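Xylulose kinase (Bifidobacterium adolescentis ATCC 15703, PDB 3I8B) probably phosphorylates D-xylulose to D-xylulose 5-phosphate at the expense of ATP, as a member of the FGGY family of carbohydrate kinases. Local coordinates at residues 465-470 with 480-485; 5-10 with 22-27; 265-270 with 471-476. All coordinates share one frame; numbering follows the deposited sequence.

The three contacts lie on the same side of the chain's centre. Contacts 1 and 3 share helix 460-474, and contact 2 lies on the five-stranded sheet beneath it. Contact 2 comes first along the chain and closes the hairpin of strands 6-12 and 16-23. The segments of contacts 1 and 3 alternate: 265-270, on the outermost strand 267-273, waits about 200 residues for 471-476, while 465-470 meets the loop 480-485 just after the helix. Centres of contacts 1 and 2 are about 8 Å apart, of 2 and 3 about 11 Å, of 1 and 3 about 12 Å. Together they illustrate how a helix late in the sequence packs on a sheet built mostly from its start.

Contact 1: residues 465-470 with 480-485; sequences AARQAA and PAWQLT
Arg-467 grips the carbonyl oxygen of Pro-480 side-on with two nitrogens. NE lies 2.7 Å from Pro-480 O, in the carbonyl plane, while NH2 reaches Pro-480 O at 2.9 Å from above that plane; the oxygen itself sits almost in the plane of the guanidinium. In this actin-like ATPase fold the pair ties helix 460-474 to the loop leading from it to strand 486-490, and the same oxygen closes, through a weak bond from Trp-482 N, the inverse gamma turn centred on Ala-481. With CG anti to the backbone N (chi1 -164°), Arg-467 sets that carbon over one face of the Trp-482 six-membered ring, 4.2 Å from its centroid, in a CH-pi contact; the extended chain beyond carries NE on to Pro-480 O. Pro-480 CB lies on that face as well, offset toward the rim. NH1 has a separate partner, Leu-280 O on helix 274-281. An alanine here, lacking CG and the guanidinium, would probably leave Pro-480 O without its two charged donors and the loop less firmly tied to the helix. Ala-466 CB meets the ring at its edge, and CH2 of Trp-482 presses to 3.4 Å from Arg-467 CA. The indole NE1 bonds to Ala-24 O, just past strand 16-23. Ala-470 CB touches both neighbours at once, standing 3.7 Å from Trp-482 CZ2 and 3.7 Å from Pro-480 CG.

Contact 2: residues 5-10 with 22-27; sequences TLVAGV and TDAETG
The flat peptide carbonyls of Val-7 and Thr-22 are met by each other's backbone nitrogens. Val-7 N lies 2.8 Å from Thr-22 O, and Thr-22 N lies 2.7 Å from Val-7 O. The third flat group, the Asp-23 carboxylate, receives Thr-26 N on the anti side of OD1 at 2.8 Å, from somewhat outside its plane, which makes an Asx motif as the chain turns away, while OD2 forms a salt bridge with Arg-4. This is the antiparallel hairpin of strands 6-12 and 16-23: Val-7 and Thr-22 are a hydrogen-bonded pair, Leu-6 and Asp-23 a non-hydrogen-bonded one with diverging side chains. Past the strand end Ala-24 N still bonds to Thr-5 O, at 3.1 Å, and a water donates to both Thr-5 O and Asp-23 OD1. The side chains of Val-7 and Thr-22 lie on the sheet face covered by helix 460-474, where both touch Ala-466. With CG1 beside the backbone N (chi1 -64°), Val-7 offers that methyl to Ala-24 CB, 4.1 Å off, and turns CG2 toward Thr-22. Thr-22 OG1, 4.0 Å from Val-7 CG2, has no polar partner in the model. The chemistry thus implies that backbone bonds hold the strands together while Asp-23 secures the turn beyond them, with one buried hydroxyl a likely cost of the apolar face beneath the helix.

Contact 3: residues 265-270 with 471-476; sequences GCLLAP and WVLSGE
Beside Val-472, which touches Leu-267, the oxygen of Trp-471 is gripped from one face of its carbonyl plane by two donors: Ser-474 OG at 2.9 Å from Trp-471 O, and Gly-475 N at 3.2 Å from the same oxygen. Ser-474 OG in turn accepts from Glu-476 N, 3.1 Å away, in an ST turn, and the chain leaves the helix at Gly-475, whose phi is positive (74°). Trp-471 NE1 adds only weak bonds, to Glu-476 O and Thr-477 O. The contact packs this end of helix 460-474 on strand 267-273, the outermost strand of the sheet that also holds strands 6-12 and 65-72. Across it everything is apolar, and Val-472 takes part in three of the four side-chain contacts, its two methyls divided between partners. CG1, anti to the backbone N (chi1 175°), meets Leu-267 CD1 at 3.7 Å. CG2 sits 3.7 Å from Ala-269 CB and 3.9 Å from Pro-270 CD, the valine and proline reaching toward each other tip to tip. The other methyl of Leu-267, CD2, brushes Leu-473 CD1 at 4.2 Å, while the second methyl of Leu-473, CD2, packs on Thr-5.

Contact 1: residues 465-470 with 480-485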
loop_
_atom_site.group_PDB
_atom_site.type_symbol
_atom_site.label_atom_id
_atom_site.label_comp_id
_atom_site.label_asym_id
_atom_site.label_seq_id
_atom_site.Cartn_x
_atom_site.Cartn_y
_atom_site.Cartn_z
ATOM N N ALA A 465 -11.403 0.822 -7.563
ATOM C CA ALA A 465 -11.052 1.166 -8.937
ATOM C C ALA A 465 -12.305 1.461 -9.767
ATOM O O ALA A 465 -12.307 2.388 -10.586
ATOM C CB ALA A 465 -10.188 0.076 -9.588
ATOM N N ALA A 466 -13.371 0.689 -9.553
ATOM C CA ALA A 466 -14.615 0.953 -10.266
ATOM C C ALA A 466 -15.197 2.285 -9.828
ATOM O O ALA A 466 -15.749 3.018 -10.638
ATOM C CB ALA A 466 -15.644 -0.185 -10.040
ATOM N N ARG A 467 -15.076 2.595 -8.540
ATOM C CA ARG A 467 -15.589 3.860 -8.010
ATOM C C ARG A 467 -14.853 5.039 -8.624
ATOM O O ARG A 467 -15.442 6.084 -8.912
ATOM C CB ARG A 467 -15.496 3.902 -6.475
ATOM C CG ARG A 467 -16.337 5.002 -5.833
ATOM C CD ARG A 467 -16.278 5.003 -4.288
ATOM N NE ARG A 467 -17.090 6.098 -3.753
ATOM C CZ ARG A 467 -16.799 6.822 -2.673
ATOM N NH1 ARG A 467 -15.698 6.578 -1.975
ATOM N NH2 ARG A 467 -17.612 7.799 -2.288
ATOM N N GLN A 468 -13.567 4.866 -8.861
ATOM C CA GLN A 468 -12.785 5.951 -9.437
ATOM C C GLN A 468 -13.121 6.134 -10.907
ATOM O O GLN A 468 -13.190 7.260 -11.398
ATOM C CB GLN A 468 -11.284 5.703 -9.263
ATOM C CG GLN A 468 -10.401 6.811 -9.860
ATOM C CD GLN A 468 -8.977 6.318 -10.118
ATOM O OE1 GLN A 468 -8.748 5.493 -11.001
ATOM N NE2 GLN A 468 -8.017 6.823 -9.337
ATOM N N ALA A 469 -13.318 5.028 -11.614
ATOM C CA ALA A 469 -13.723 5.110 -13.020
ATOM C C ALA A 469 -15.111 5.758 -13.138
ATOM O O ALA A 469 -15.344 6.595 -14.015
ATOM C CB ALA A 469 -13.718 3.731 -13.664
ATOM N N ALA A 470 -16.029 5.371 -12.253
ATOM C CA ALA A 470 -17.355 6.002 -12.229
ATOM C C ALA A 470 -17.274 7.496 -11.859
ATOM O O ALA A 470 -17.989 8.341 -12.414
ATOM C CB ALA A 470 -18.287 5.255 -11.298
ATOM N N PRO A 480 -18.713 8.806 -6.527
ATOM C CA PRO A 480 -20.011 8.137 -6.424
ATOM C C PRO A 480 -20.355 7.742 -4.993
ATOM O O PRO A 480 -19.569 7.049 -4.343
ATOM C CB PRO A 480 -19.808 6.876 -7.278
ATOM C CG PRO A 480 -18.830 7.295 -8.298
ATOM C CD PRO A 480 -17.892 8.240 -7.611
ATOM N N ALA A 481 -21.525 8.158 -4.519
ATOM C CA ALA A 481 -21.989 7.793 -3.182
ATOM C C ALA A 481 -22.579 6.380 -3.125
ATOM O O ALA A 481 -23.790 6.220 -2.959
ATOM C CB ALA A 481 -23.009 8.805 -2.693
ATOM N N TRP A 482 -21.727 5.361 -3.243
ATOM C CA TRP A 482 -22.180 3.967 -3.257
ATOM C C TRP A 482 -22.503 3.414 -1.855
ATOM O O TRP A 482 -21.859 3.768 -0.865
ATOM C CB TRP A 482 -21.152 3.058 -3.962
ATOM C CG TRP A 482 -21.022 3.311 -5.450
ATOM C CD1 TRP A 482 -21.847 4.082 -6.223
ATOM C CD2 TRP A 482 -20.026 2.773 -6.343
ATOM N NE1 TRP A 482 -21.429 4.061 -7.531
ATOM C CE2 TRP A 482 -20.317 3.263 -7.635
ATOM C CE3 TRP A 482 -18.922 1.922 -6.176
ATOM C CZ2 TRP A 482 -19.541 2.939 -8.753
ATOM C CZ3 TRP A 482 -18.149 1.600 -7.287
ATOM C CH2 TRP A 482 -18.464 2.103 -8.556
ATOM N N GLN A 483 -23.510 2.548 -1.783
ATOM C CA GLN A 483 -23.842 1.861 -0.542
ATOM C C GLN A 483 -22.683 0.991 -0.087
ATOM O O GLN A 483 -22.078 0.268 -0.882
ATOM C CB GLN A 483 -25.091 0.986 -0.707
ATOM C CG GLN A 483 -26.384 1.625 -0.215
ATOM C CD GLN A 483 -26.468 1.708 1.305
ATOM O OE1 GLN A 483 -26.841 2.748 1.862
ATOM N NE2 GLN A 483 -26.120 0.615 1.981
ATOM N N LEU A 484 -22.392 1.058 1.205
ATOM C CA LEU A 484 -21.375 0.219 1.816
ATOM C C LEU A 484 -22.038 -0.792 2.742
ATOM O O LEU A 484 -22.906 -0.429 3.538
ATOM C CB LEU A 484 -20.418 1.092 2.614
ATOM C CG LEU A 484 -19.850 2.239 1.782
ATOM C CD1 LEU A 484 -19.450 3.404 2.661
ATOM C CD2 LEU A 484 -18.688 1.750 0.913
ATOM N N THR A 485 -21.639 -2.055 2.638
ATOM C CA THR A 485 -22.157 -3.080 3.537
ATOM C C THR A 485 -21.268 -3.223 4.781
ATOM O O THR A 485 -20.048 -3.386 4.679
ATOM C CB THR A 485 -22.325 -4.440 2.825
ATOM O OG1 THR A 485 -23.220 -4.289 1.718
ATOM C CG2 THR A 485 -22.904 -5.482 3.774
#

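Contact 2: residues 5-10 with 22-27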
loop_
_atom_site.group_PDB
_atom_site.type_symbol
_atom_site.label_atom_id
_atom_site.label_comp_id
_atom_site.label_asym_id
_atom_site.label_seq_id
_atom_site.Cartn_x
_atom_site.Cartn_y
_atom_site.Cartn_z
ATOM N N THR A 5 -25.278 2.093 -17.745
ATOM C CA THR A 5 -23.878 2.514 -17.755
ATOM C C THR A 5 -23.033 1.669 -16.800
ATOM O O THR A 5 -23.335 1.559 -15.618
ATOM C CB THR A 5 -23.756 3.990 -17.392
ATOM O OG1 THR A 5 -24.676 4.732 -18.195
ATOM C CG2 THR A 5 -22.318 4.517 -17.663
ATOM N N LEU A 6 -21.983 1.065 -17.344
ATOM C CA LEU A 6 -21.129 0.162 -16.597
ATOM C C LEU A 6 -19.711 0.725 -16.566
ATOM O O LEU A 6 -19.283 1.391 -17.508
ATOM C CB LEU A 6 -21.102 -1.206 -17.283
ATOM C CG LEU A 6 -22.398 -2.028 -17.321
ATOM C CD1 LEU A 6 -22.163 -3.355 -18.055
ATOM C CD2 LEU A 6 -22.912 -2.282 -15.898
ATOM N N VAL A 7 -19.001 0.460 -15.476
ATOM C CA VAL A 7 -17.564 0.688 -15.402
ATOM C C VAL A 7 -16.898 -0.630 -15.007
ATOM O O VAL A 7 -17.576 -1.629 -14.695
ATOM C CB VAL A 7 -17.167 1.800 -14.381
ATOM C CG1 VAL A 7 -17.718 3.160 -14.803
ATOM C CG2 VAL A 7 -17.634 1.441 -12.994
ATOM N N ALA A 8 -15.571 -0.640 -15.019
ATOM C CA ALA A 8 -14.841 -1.839 -14.637
ATOM C C ALA A 8 -13.708 -1.444 -13.715
ATOM O O ALA A 8 -12.949 -0.517 -14.007
ATOM C CB ALA A 8 -14.312 -2.553 -15.859
ATOM N N GLY A 9 -13.627 -2.125 -12.581
ATOM C CA GLY A 9 -12.527 -1.946 -11.654
ATOM C C GLY A 9 -11.631 -3.152 -11.811
ATOM O O GLY A 9 -12.081 -4.303 -11.695
ATOM N N VAL A 10 -10.365 -2.892 -12.117
ATOM C CA VAL A 10 -9.377 -3.951 -12.233
ATOM C C VAL A 10 -8.475 -3.906 -11.013
ATOM O O VAL A 10 -8.022 -2.825 -10.595
ATOM C CB VAL A 10 -8.524 -3.815 -13.515
ATOM C CG1 VAL A 10 -7.556 -4.973 -13.628
ATOM C CG2 VAL A 10 -9.416 -3.751 -14.750
ATOM N N THR A 22 -19.045 -3.207 -13.086
ATOM C CA THR A 22 -19.956 -2.717 -12.064
ATOM C C THR A 22 -20.852 -1.576 -12.524
ATOM O O THR A 22 -20.510 -0.821 -13.439
ATOM C CB THR A 22 -19.215 -2.393 -10.705
ATOM O OG1 THR A 22 -19.332 -1.015 -10.347
ATOM C CG2 THR A 22 -17.783 -2.782 -10.752
ATOM N N ASP A 23 -22.008 -1.467 -11.876
ATOM C CA ASP A 23 -22.975 -0.416 -12.176
ATOM C C ASP A 23 -22.426 0.940 -11.745
ATOM O O ASP A 23 -22.098 1.142 -10.574
ATOM C CB ASP A 23 -24.283 -0.724 -11.455
ATOM C CG ASP A 23 -25.392 0.234 -11.823
ATOM O OD1 ASP A 23 -25.331 1.405 -11.406
ATOM O OD2 ASP A 23 -26.322 -0.191 -12.527
ATOM N N ALA A 24 -22.305 1.864 -12.693
ATOM C CA ALA A 24 -21.674 3.153 -12.419
ATOM C C ALA A 24 -22.459 3.947 -11.377
ATOM O O ALA A 24 -21.904 4.684 -10.555
ATOM C CB ALA A 24 -21.550 3.952 -13.697
ATOM N N GLU A 25 -23.768 3.793 -11.403
ATOM C CA GLU A 25 -24.605 4.587 -10.520
ATOM C C GLU A 25 -24.679 4.017 -9.100
ATOM O O GLU A 25 -24.688 4.776 -8.130
ATOM C CB GLU A 25 -25.993 4.723 -11.131
ATOM C CG GLU A 25 -26.948 5.600 -10.374
ATOM C CD GLU A 25 -28.250 5.716 -11.131
ATOM O OE1 GLU A 25 -29.202 4.981 -10.788
ATOM O OE2 GLU A 25 -28.297 6.507 -12.095
ATOM N N THR A 26 -24.711 2.691 -8.982
ATOM C CA THR A 26 -24.954 2.051 -7.687
ATOM C C THR A 26 -23.760 1.334 -7.057
ATOM O O THR A 26 -23.777 1.051 -5.856
ATOM C CB THR A 26 -26.073 0.996 -7.786
ATOM O OG1 THR A 26 -25.627 -0.090 -8.608
ATOM C CG2 THR A 26 -27.345 1.616 -8.377
ATOM N N GLY A 27 -22.752 1.008 -7.862
ATOM C CA GLY A 27 -21.631 0.210 -7.379
ATOM C C GLY A 27 -21.921 -1.283 -7.369
ATOM O O GLY A 27 -21.062 -2.089 -6.998
HETATM O O HOH W 1 -25.351 2.872 -14.232
#

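Contact 3: residues 265-270 with 471-476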
loop_
_atom_site.group_PDB
_atom_site.type_symbol
_atom_site.label_atom_id
_atom_site.label_comp_id
_atom_site.label_asym_id
_atom_site.label_seq_id
_atom_site.Cartn_x
_atom_site.Cartn_y
_atom_site.Cartn_z
ATOM N N GLY A 265 -16.590 5.137 -26.428
ATOM C CA GLY A 265 -15.645 4.099 -26.024
ATOM C C GLY A 265 -15.436 4.074 -24.521
ATOM O O GLY A 265 -16.265 4.576 -23.772
ATOM N N CYS A 266 -14.312 3.509 -24.085
ATOM C CA CYS A 266 -14.015 3.343 -22.670
ATOM C C CYS A 266 -12.857 4.247 -22.244
ATOM O O CYS A 266 -11.701 4.039 -22.662
ATOM C CB CYS A 266 -13.666 1.887 -22.388
ATOM S SG CYS A 266 -13.306 1.527 -20.674
ATOM N N LEU A 267 -13.163 5.263 -21.439
ATOM C CA LEU A 267 -12.102 6.123 -20.934
ATOM C C LEU A 267 -11.287 5.400 -19.874
ATOM O O LEU A 267 -11.720 4.392 -19.316
ATOM C CB LEU A 267 -12.646 7.453 -20.404
ATOM C CG LEU A 267 -13.620 7.506 -19.237
ATOM C CD1 LEU A 267 -12.881 7.406 -17.904
ATOM C CD2 LEU A 267 -14.383 8.825 -19.317
ATOM N N LEU A 268 -10.095 5.907 -19.612
ATOM C CA LEU A 268 -9.251 5.317 -18.586
ATOM C C LEU A 268 -9.127 6.316 -17.452
ATOM O O LEU A 268 -8.779 7.481 -17.674
ATOM C CB LEU A 268 -7.873 4.940 -19.152
ATOM C CG LEU A 268 -7.860 3.859 -20.245
ATOM C CD1 LEU A 268 -6.473 3.708 -20.927
ATOM C CD2 LEU A 268 -8.342 2.508 -19.679
ATOM N N ALA A 269 -9.454 5.866 -16.248
ATOM C CA ALA A 269 -9.251 6.660 -15.041
ATOM C C ALA A 269 -7.797 6.494 -14.586
ATOM O O ALA A 269 -7.091 5.623 -15.091
ATOM C CB ALA A 269 -10.235 6.225 -13.941
ATOM N N PRO A 270 -7.335 7.347 -13.656
ATOM C CA PRO A 270 -5.902 7.358 -13.356
ATOM C C PRO A 270 -5.379 6.046 -12.756
ATOM O O PRO A 270 -4.191 5.767 -12.888
ATOM C CB PRO A 270 -5.772 8.491 -12.342
ATOM C CG PRO A 270 -6.895 9.421 -12.693
ATOM C CD PRO A 270 -8.031 8.500 -13.053
ATOM N N TRP A 471 -16.388 7.826 -10.938
ATOM C CA TRP A 471 -16.141 9.218 -10.562
ATOM C C TRP A 471 -15.693 10.058 -11.767
ATOM O O TRP A 471 -16.269 11.118 -12.049
ATOM C CB TRP A 471 -15.084 9.255 -9.453
ATOM C CG TRP A 471 -14.846 10.603 -8.795
ATOM C CD1 TRP A 471 -15.565 11.760 -8.963
ATOM C CD2 TRP A 471 -13.838 10.897 -7.818
ATOM N NE1 TRP A 471 -15.046 12.762 -8.161
ATOM C CE2 TRP A 471 -13.989 12.249 -7.447
ATOM C CE3 TRP A 471 -12.822 10.142 -7.224
ATOM C CZ2 TRP A 471 -13.150 12.863 -6.506
ATOM C CZ3 TRP A 471 -11.987 10.749 -6.300
ATOM C CH2 TRP A 471 -12.158 12.099 -5.948
ATOM N N VAL A 472 -14.673 9.583 -12.477
ATOM C CA VAL A 472 -14.163 10.272 -13.663
ATOM C C VAL A 472 -15.257 10.374 -14.740
ATOM O O VAL A 472 -15.498 11.441 -15.311
ATOM C CB VAL A 472 -12.914 9.554 -14.256
ATOM C CG1 VAL A 472 -12.489 10.221 -15.552
ATOM C CG2 VAL A 472 -11.762 9.557 -13.239
ATOM N N LEU A 473 -15.923 9.259 -15.005
ATOM C CA LEU A 473 -16.986 9.229 -15.998
ATOM C C LEU A 473 -18.101 10.235 -15.698
ATOM O O LEU A 473 -18.664 10.823 -16.618
ATOM C CB LEU A 473 -17.557 7.813 -16.109
ATOM C CG LEU A 473 -18.729 7.546 -17.059
ATOM C CD1 LEU A 473 -18.420 7.957 -18.515
ATOM C CD2 LEU A 473 -19.118 6.082 -16.986
ATOM N N SER A 474 -18.423 10.429 -14.420
ATOM C CA SER A 474 -19.560 11.278 -14.036
ATOM C C SER A 474 -19.252 12.770 -14.153
ATOM O O SER A 474 -20.160 13.596 -14.368
ATOM C CB SER A 474 -19.969 11.000 -12.595
ATOM O OG SER A 474 -19.108 11.695 -11.709
ATOM N N GLY A 475 -17.975 13.107 -13.971
ATOM C CA GLY A 475 -17.509 14.481 -14.059
ATOM C C GLY A 475 -17.915 15.323 -12.866
ATOM O O GLY A 475 -17.694 16.526 -12.833
ATOM N N GLU A 476 -18.512 14.686 -11.874
ATOM C CA GLU A 476 -18.897 15.393 -10.665
ATOM C C GLU A 476 -17.726 15.567 -9.690
ATOM O O GLU A 476 -16.721 14.847 -9.753
ATOM C CB GLU A 476 -20.090 14.689 -10.013
ATOM C CG GLU A 476 -21.366 14.910 -10.811
ATOM C CD GLU A 476 -22.449 13.869 -10.546
ATOM O OE1 GLU A 476 -22.206 12.898 -9.792
ATOM O OE2 GLU A 476 -23.555 14.031 -11.111
#